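Local coordinates for protein (sliding clamp) (Enterobacteria phage RB69, PDB 1B77) that probably encircles DNA as a trimeric sliding clamp and tethers the phage DNA polymerase, whose interaction peptide it binds, for processive replication, at residues N18-M30 and E41-Y55. Residues are numbered along the deposited sequence; the frame is centred on the assembly and turned at random.
Sequences NSGILLSQGKFIM and EANISDEIDFDVALY
With CG anti to the carbonyl carbon in both residues (chi1 -57° in Q25, -50° in D51), the side chains of Q25 and D51 meet at about a right angle where the clamp fold's antiparallel register slips by one residue between the L23-V52 and G26-I48 pairs. Q25 NE2 donates to D51 OD2 at 2.8 Å, close to the amide plane, while the backbone N of Q25 reaches D51 OD1 at 3.2 Å; both donors approach from above the carboxylate plane, so each oxygen has a donor, which restrains the carboxylate's rotation. Strand 21-23 pairs with 52-54; beyond the corners at K27 and S45-D46, 28-30 pairs with 41-44 in the hairpin 28-32/38-44, where 28-32 is the outermost strand, within this chain, of a six-stranded antiparallel sheet. Between the ladders G26 N donates to I48 O and I48 N to G26 O; at the backbone angles of G26 a CB would press on the carbonyl O of Q25. On the face that carries L23, I29 and I48, I48 CD1 lies 4.1 Å from L23 CB and 3.9 Å from I29 CG2, an apolar bridge between the two ladders. I29 CG2 lies 3.8 Å from I44 CD1, and I29 packs on L11 and F14 of helix 5-15; I21 shares F14, and L54 adds I81 and F60. On the other face, the F28 ring stands nearly perpendicular to the carboxylate of E41, whose OE1 is hydrogen-bonded to Y39 OH and lies in the ring plane at its edge. N43 ND2 lies near the same plane, 3.4 Å from F28 CD1.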
ATOM      1  N   ASN A  18      -3.150 -21.953   9.131  1.00 20.55           N
ATOM      2  CA  ASN A  18      -3.052 -22.027  10.593  1.00 20.97           C
ATOM      3  C   ASN A  18      -1.831 -21.158  10.919  1.00 21.07           C
ATOM      4  O   ASN A  18      -0.736 -21.410  10.416  1.00 21.11           O
ATOM      5  CB  ASN A  18      -2.798 -23.481  11.045  1.00 20.68           C
ATOM      6  CG  ASN A  18      -2.877 -23.660  12.569  1.00 20.98           C
ATOM      7  OD1 ASN A  18      -2.520 -22.769  13.338  1.00 20.67           O
ATOM      8  ND2 ASN A  18      -3.331 -24.834  13.001  1.00 21.17           N
ATOM      9  N   SER A  19      -2.018 -20.133  11.744  1.00 21.48           N
ATOM     10  CA  SER A  19      -0.920 -19.235  12.093  1.00 21.59           C
ATOM     11  C   SER A  19       0.231 -19.930  12.819  1.00 21.61           C
ATOM     12  O   SER A  19       1.337 -19.382  12.916  1.00 22.28           O
ATOM     13  CB  SER A  19      -1.448 -18.074  12.944  1.00 21.55           C
ATOM     14  OG  SER A  19      -2.134 -18.560  14.088  1.00 22.18           O
ATOM     15  N   GLY A  20      -0.021 -21.128  13.334  1.00 21.25           N
ATOM     16  CA  GLY A  20       1.023 -21.850  14.034  1.00 20.96           C
ATOM     17  C   GLY A  20       1.289 -23.183  13.370  1.00 20.94           C
ATOM     18  O   GLY A  20       0.548 -23.589  12.479  1.00 21.25           O
ATOM     19  N   ILE A  21       2.347 -23.868  13.780  1.00 20.44           N
ATOM     20  CA  ILE A  21       2.642 -25.161  13.183  1.00 20.63           C
ATOM     21  C   ILE A  21       3.591 -26.015  14.018  1.00 20.66           C
ATOM     22  O   ILE A  21       4.320 -25.513  14.877  1.00 19.77           O
ATOM     23  CB  ILE A  21       3.257 -24.982  11.773  1.00 20.79           C
ATOM     24  CG1 ILE A  21       3.278 -26.317  11.031  1.00 20.56           C
ATOM     25  CG2 ILE A  21       4.656 -24.426  11.885  1.00 20.51           C
ATOM     26  CD1 ILE A  21       3.636 -26.170   9.573  1.00 20.63           C
ATOM     27  N   LEU A  22       3.550 -27.318  13.787  1.00 21.08           N
ATOM     28  CA  LEU A  22       4.467 -28.210  14.474  1.00 21.92           C
ATOM     29  C   LEU A  22       5.363 -28.789  13.386  1.00 22.36           C
ATOM     30  O   LEU A  22       4.878 -29.435  12.459  1.00 21.96           O
ATOM     31  CB  LEU A  22       3.719 -29.343  15.192  1.00 22.18           C
ATOM     32  CG  LEU A  22       4.629 -30.424  15.804  1.00 22.59           C
ATOM     33  CD1 LEU A  22       5.516 -29.814  16.899  1.00 22.59           C
ATOM     34  CD2 LEU A  22       3.780 -31.559  16.376  1.00 22.53           C
ATOM     35  N   LEU A  23       6.662 -28.525  13.476  1.00 22.95           N
ATOM     36  CA  LEU A  23       7.600 -29.066  12.499  1.00 23.74           C
ATOM     37  C   LEU A  23       8.182 -30.338  13.103  1.00 24.60           C
ATOM     38  O   LEU A  23       8.551 -30.351  14.278  1.00 24.71           O
ATOM     39  CB  LEU A  23       8.724 -28.072  12.208  1.00 23.29           C
ATOM     40  CG  LEU A  23       8.337 -26.742  11.569  1.00 23.14           C
ATOM     41  CD1 LEU A  23       9.563 -25.840  11.513  1.00 23.33           C
ATOM     42  CD2 LEU A  23       7.768 -26.977  10.180  1.00 22.96           C
ATOM     43  N   SER A  24       8.243 -31.397  12.300  1.00 25.22           N
ATOM     44  CA  SER A  24       8.773 -32.690  12.738  1.00 26.15           C
ATOM     45  C   SER A  24       9.953 -33.091  11.864  1.00 26.44           C
ATOM     46  O   SER A  24       9.984 -32.798  10.665  1.00 26.42           O
ATOM     47  CB  SER A  24       7.695 -33.780  12.647  1.00 26.09           C
ATOM     48  OG  SER A  24       6.584 -33.483  13.481  1.00 27.12           O
ATOM     49  N   GLN A  25      10.920 -33.768  12.466  1.00 26.81           N
ATOM     50  CA  GLN A  25      12.101 -34.201  11.732  1.00 27.46           C
ATOM     51  C   GLN A  25      11.714 -34.978  10.470  1.00 27.32           C
ATOM     52  O   GLN A  25      10.794 -35.794  10.489  1.00 27.04           O
ATOM     53  CB  GLN A  25      12.986 -35.046  12.650  1.00 28.34           C
ATOM     54  CG  GLN A  25      13.393 -34.298  13.913  1.00 29.75           C
ATOM     55  CD  GLN A  25      14.363 -35.075  14.775  1.00 30.27           C
ATOM     56  OE1 GLN A  25      15.348 -35.619  14.273  1.00 31.29           O
ATOM     57  NE2 GLN A  25      14.105 -35.118  16.083  1.00 30.74           N
ATOM     58  N   GLY A  26      12.417 -34.698   9.375  1.00 27.43           N
ATOM     59  CA  GLY A  26      12.144 -35.347   8.107  1.00 27.40           C
ATOM     60  C   GLY A  26      12.073 -34.307   7.011  1.00 27.74           C
ATOM     61  O   GLY A  26      12.379 -33.144   7.252  1.00 27.79           O
ATOM     62  N   LYS A  27      11.684 -34.714   5.805  1.00 27.84           N
ATOM     63  CA  LYS A  27      11.560 -33.766   4.703  1.00 27.83           C
ATOM     64  C   LYS A  27      10.100 -33.598   4.386  1.00 27.25           C
ATOM     65  O   LYS A  27       9.726 -33.461   3.227  1.00 27.12           O
ATOM     66  CB  LYS A  27      12.299 -34.256   3.454  1.00 28.96           C
ATOM     67  CG  LYS A  27      13.800 -34.039   3.543  1.00 30.60           C
ATOM     68  CD  LYS A  27      14.575 -34.565   2.329  1.00 31.49           C
ATOM     69  CE  LYS A  27      16.067 -34.499   2.614  1.00 32.50           C
ATOM     70  NZ  LYS A  27      16.959 -34.558   1.424  1.00 33.52           N
ATOM     71  N   PHE A  28       9.282 -33.577   5.435  1.00 26.69           N
ATOM     72  CA  PHE A  28       7.844 -33.471   5.276  1.00 26.18           C
ATOM     73  C   PHE A  28       7.193 -32.455   6.236  1.00 26.03           C
ATOM     74  O   PHE A  28       7.540 -32.366   7.418  1.00 25.57           O
ATOM     75  CB  PHE A  28       7.246 -34.862   5.485  1.00 26.26           C
ATOM     76  CG  PHE A  28       5.752 -34.912   5.399  1.00 26.79           C
ATOM     77  CD1 PHE A  28       5.110 -34.825   4.170  1.00 26.74           C
ATOM     78  CD2 PHE A  28       4.985 -35.079   6.550  1.00 26.97           C
ATOM     79  CE1 PHE A  28       3.725 -34.907   4.087  1.00 26.97           C
ATOM     80  CE2 PHE A  28       3.599 -35.161   6.481  1.00 27.06           C
ATOM     81  CZ  PHE A  28       2.967 -35.075   5.243  1.00 27.19           C
ATOM     82  N   ILE A  29       6.247 -31.687   5.706  1.00 25.52           N
ATOM     83  CA  ILE A  29       5.532 -30.704   6.501  1.00 25.26           C
ATOM     84  C   ILE A  29       4.029 -30.813   6.259  1.00 25.48           C
ATOM     85  O   ILE A  29       3.578 -31.197   5.171  1.00 25.41           O
ATOM     86  CB  ILE A  29       5.983 -29.267   6.172  1.00 24.72           C
ATOM     87  CG1 ILE A  29       5.816 -28.997   4.679  1.00 24.37           C
ATOM     88  CG2 ILE A  29       7.431 -29.067   6.597  1.00 24.71           C
ATOM     89  CD1 ILE A  29       6.072 -27.569   4.281  1.00 23.86           C
ATOM     90  N   MET A  30       3.257 -30.496   7.288  1.00 25.54           N
ATOM     91  CA  MET A  30       1.811 -30.527   7.188  1.00 25.83           C
ATOM     92  C   MET A  30       1.193 -29.607   8.232  1.00 25.98           C
ATOM     93  O   MET A  30       1.824 -29.253   9.230  1.00 25.29           O
ATOM     94  CB  MET A  30       1.280 -31.951   7.373  1.00 26.12           C
ATOM     95  CG  MET A  30       1.568 -32.576   8.732  1.00 26.61           C
ATOM     96  SD  MET A  30       0.775 -34.201   8.907  1.00 27.44           S
ATOM     97  CE  MET A  30       1.548 -34.806  10.414  1.00 26.92           C
ATOM     98  N   GLU A  41      -0.199 -30.453   3.074  1.00 26.62           N
ATOM     99  CA  GLU A  41       1.011 -31.229   3.275  1.00 27.33           C
ATOM    100  C   GLU A  41       1.909 -31.115   2.057  1.00 27.70           C
ATOM    101  O   GLU A  41       1.444 -30.856   0.943  1.00 27.14           O
ATOM    102  CB  GLU A  41       0.680 -32.704   3.521  1.00 27.69           C
ATOM    103  CG  GLU A  41      -0.026 -33.391   2.356  1.00 28.46           C
ATOM    104  CD  GLU A  41      -0.038 -34.909   2.496  1.00 28.45           C
ATOM    105  OE1 GLU A  41      -0.374 -35.420   3.582  1.00 27.83           O
ATOM    106  OE2 GLU A  41       0.289 -35.592   1.507  1.00 29.92           O
ATOM    107  N   ALA A  42       3.200 -31.325   2.273  1.00 28.21           N
ATOM    108  CA  ALA A  42       4.150 -31.234   1.182  1.00 29.05           C
ATOM    109  C   ALA A  42       5.499 -31.829   1.525  1.00 29.62           C
ATOM    110  O   ALA A  42       5.931 -31.794   2.679  1.00 29.61           O
ATOM    111  CB  ALA A  42       4.327 -29.772   0.782  1.00 29.00           C
ATOM    112  N   ASN A  43       6.153 -32.377   0.505  1.00 30.55           N
ATOM    113  CA  ASN A  43       7.492 -32.936   0.642  1.00 31.31           C
ATOM    114  C   ASN A  43       8.413 -31.772   0.316  1.00 31.53           C
ATOM    115  O   ASN A  43       8.176 -31.052  -0.648  1.00 31.43           O
ATOM    116  CB  ASN A  43       7.713 -34.059  -0.372  1.00 31.86           C
ATOM    117  CG  ASN A  43       6.851 -35.258  -0.103  1.00 32.53           C
ATOM    118  OD1 ASN A  43       6.438 -35.954  -1.033  1.00 34.21           O
ATOM    119  ND2 ASN A  43       6.582 -35.525   1.167  1.00 32.65           N
ATOM    120  N   ILE A  44       9.448 -31.581   1.124  1.00 32.18           N
ATOM    121  CA  ILE A  44      10.382 -30.481   0.910  1.00 32.88           C
ATOM    122  C   ILE A  44      11.799 -30.991   0.676  1.00 33.50           C
ATOM    123  O   ILE A  44      12.100 -32.155   0.945  1.00 33.78           O
ATOM    124  CB  ILE A  44      10.376 -29.506   2.119  1.00 32.79           C
ATOM    125  CG1 ILE A  44      10.611 -30.276   3.419  1.00 33.12           C
ATOM    126  CG2 ILE A  44       9.052 -28.761   2.173  1.00 32.57           C
ATOM    127  CD1 ILE A  44      10.645 -29.404   4.673  1.00 32.93           C
ATOM    128  N   SER A  45      12.671 -30.119   0.180  1.00 34.14           N
ATOM    129  CA  SER A  45      14.049 -30.509  -0.101  1.00 35.12           C
ATOM    130  C   SER A  45      14.977 -30.300   1.091  1.00 35.26           C
ATOM    131  O   SER A  45      16.140 -30.713   1.058  1.00 35.61           O
ATOM    132  CB  SER A  45      14.580 -29.737  -1.312  1.00 35.36           C
ATOM    133  OG  SER A  45      14.503 -28.339  -1.090  1.00 36.96           O
ATOM    134  N   ASP A  46      14.465 -29.658   2.136  1.00 35.19           N
ATOM    135  CA  ASP A  46      15.247 -29.404   3.340  1.00 35.18           C
ATOM    136  C   ASP A  46      14.954 -30.469   4.384  1.00 35.29           C
ATOM    137  O   ASP A  46      13.850 -31.017   4.437  1.00 35.75           O
ATOM    138  CB  ASP A  46      14.912 -28.025   3.911  1.00 35.17           C
ATOM    139  CG  ASP A  46      15.269 -26.903   2.960  1.00 35.34           C
ATOM    140  OD1 ASP A  46      16.447 -26.833   2.560  1.00 36.10           O
ATOM    141  OD2 ASP A  46      14.381 -26.094   2.615  1.00 34.64           O
ATOM    142  N   GLU A  47      15.940 -30.759   5.224  1.00 35.25           N
ATOM    143  CA  GLU A  47      15.759 -31.763   6.257  1.00 35.14           C
ATOM    144  C   GLU A  47      15.546 -31.116   7.617  1.00 34.64           C
ATOM    145  O   GLU A  47      16.421 -30.408   8.105  1.00 34.97           O
ATOM    146  CB  GLU A  47      16.978 -32.682   6.327  1.00 35.77           C
ATOM    147  CG  GLU A  47      16.831 -33.769   7.380  1.00 36.74           C
ATOM    148  CD  GLU A  47      15.823 -34.826   6.989  1.00 20.05           C
ATOM    149  OE1 GLU A  47      14.930 -34.526   6.159  1.00 20.05           O
ATOM    150  OE2 GLU A  47      15.890 -35.966   7.516  1.00 20.05           O
ATOM    151  N   ILE A  48      14.386 -31.346   8.225  1.00 33.83           N
ATOM    152  CA  ILE A  48      14.114 -30.793   9.547  1.00 33.13           C
ATOM    153  C   ILE A  48      14.827 -31.708  10.545  1.00 32.90           C
ATOM    154  O   ILE A  48      14.545 -32.908  10.596  1.00 32.25           O
ATOM    155  CB  ILE A  48      12.610 -30.784   9.840  1.00 33.21           C
ATOM    156  CG1 ILE A  48      11.900 -29.882   8.828  1.00 33.10           C
ATOM    157  CG2 ILE A  48      12.363 -30.338  11.264  1.00 32.55           C
ATOM    158  CD1 ILE A  48      10.392 -29.863   8.962  1.00 32.96           C
ATOM    159  N   ASP A  49      15.745 -31.146  11.333  1.00 32.66           N
ATOM    160  CA  ASP A  49      16.520 -31.948  12.279  1.00 32.35           C
ATOM    161  C   ASP A  49      16.204 -31.822  13.761  1.00 32.15           C
ATOM    162  O   ASP A  49      16.990 -32.239  14.606  1.00 32.54           O
ATOM    163  CB  ASP A  49      18.019 -31.733  12.045  1.00 32.77           C
ATOM    164  CG  ASP A  49      18.436 -30.278  12.170  1.00 33.52           C
ATOM    165  OD1 ASP A  49      17.662 -29.471  12.731  1.00 33.43           O
ATOM    166  OD2 ASP A  49      19.557 -29.950  11.714  1.00 33.97           O
ATOM    167  N   PHE A  50      15.064 -31.232  14.088  1.00 31.62           N
ATOM    168  CA  PHE A  50      14.633 -31.145  15.476  1.00 30.89           C
ATOM    169  C   PHE A  50      13.152 -30.818  15.478  1.00 30.34           C
ATOM    170  O   PHE A  50      12.651 -30.183  14.550  1.00 30.17           O
ATOM    171  CB  PHE A  50      15.448 -30.115  16.284  1.00 31.18           C
ATOM    172  CG  PHE A  50      15.237 -28.685  15.878  1.00 31.73           C
ATOM    173  CD1 PHE A  50      15.828 -28.177  14.727  1.00 31.69           C
ATOM    174  CD2 PHE A  50      14.481 -27.831  16.678  1.00 31.82           C
ATOM    175  CE1 PHE A  50      15.672 -26.842  14.377  1.00 31.84           C
ATOM    176  CE2 PHE A  50      14.319 -26.490  16.336  1.00 32.06           C
ATOM    177  CZ  PHE A  50      14.919 -25.994  15.182  1.00 31.90           C
ATOM    178  N   ASP A  51      12.440 -31.293  16.491  1.00 29.72           N
ATOM    179  CA  ASP A  51      11.013 -31.037  16.575  1.00 29.31           C
ATOM    180  C   ASP A  51      10.756 -29.774  17.386  1.00 28.81           C
ATOM    181  O   ASP A  51      11.356 -29.560  18.445  1.00 28.63           O
ATOM    182  CB  ASP A  51      10.301 -32.231  17.207  1.00 29.92           C
ATOM    183  CG  ASP A  51      10.695 -33.538  16.552  1.00 30.59           C
ATOM    184  OD1 ASP A  51      10.050 -33.915  15.548  1.00 30.29           O
ATOM    185  OD2 ASP A  51      11.668 -34.175  17.028  1.00 31.17           O
ATOM    186  N   VAL A  52       9.876 -28.922  16.874  1.00 27.91           N
ATOM    187  CA  VAL A  52       9.575 -27.678  17.563  1.00 27.02           C
ATOM    188  C   VAL A  52       8.271 -27.082  17.057  1.00 26.47           C
ATOM    189  O   VAL A  52       7.965 -27.133  15.867  1.00 26.10           O
ATOM    190  CB  VAL A  52      10.729 -26.652  17.374  1.00 27.14           C
ATOM    191  CG1 VAL A  52      10.823 -26.243  15.909  1.00 26.85           C
ATOM    192  CG2 VAL A  52      10.523 -25.435  18.295  1.00 26.81           C
ATOM    193  N   ALA A  53       7.501 -26.529  17.984  1.00 25.80           N
ATOM    194  CA  ALA A  53       6.235 -25.919  17.651  1.00 25.19           C
ATOM    195  C   ALA A  53       6.411 -24.412  17.543  1.00 24.66           C
ATOM    196  O   ALA A  53       7.085 -23.793  18.365  1.00 25.24           O
ATOM    197  CB  ALA A  53       5.197 -26.251  18.718  1.00 25.30           C
ATOM    198  N   LEU A  54       5.801 -23.827  16.524  1.00 23.67           N
ATOM    199  CA  LEU A  54       5.860 -22.387  16.308  1.00 22.87           C
ATOM    200  C   LEU A  54       4.453 -21.804  16.452  1.00 22.46           C
ATOM    201  O   LEU A  54       3.519 -22.251  15.786  1.00 22.36           O
ATOM    202  CB  LEU A  54       6.418 -22.095  14.918  1.00 22.21           C
ATOM    203  CG  LEU A  54       7.912 -22.374  14.760  1.00 22.27           C
ATOM    204  CD1 LEU A  54       8.275 -22.433  13.276  1.00 22.26           C
ATOM    205  CD2 LEU A  54       8.704 -21.298  15.478  1.00 21.72           C
ATOM    206  N   TYR A  55       4.312 -20.820  17.335  1.00 21.93           N
ATOM    207  CA  TYR A  55       3.029 -20.162  17.593  1.00 21.90           C
ATOM    208  C   TYR A  55       2.680 -19.176  16.477  1.00 21.71           C
ATOM    209  O   TYR A  55       1.523 -19.075  16.073  1.00 21.67           O
ATOM    210  CB  TYR A  55       3.099 -19.400  18.918  1.00 22.59           C
ATOM    211  CG  TYR A  55       1.777 -18.834  19.392  1.00 23.05           C
ATOM    212  CD1 TYR A  55       0.770 -19.668  19.867  1.00 23.40           C
ATOM    213  CD2 TYR A  55       1.531 -17.461  19.354  1.00 23.46           C
ATOM    214  CE1 TYR A  55      -0.456 -19.152  20.300  1.00 24.10           C
ATOM    215  CE2 TYR A  55       0.309 -16.929  19.783  1.00 24.07           C
ATOM    216  CZ  TYR A  55      -0.677 -17.780  20.256  1.00 24.40           C
ATOM    217  OH  TYR A  55      -1.869 -17.261  20.707  1.00 25.20           O
TER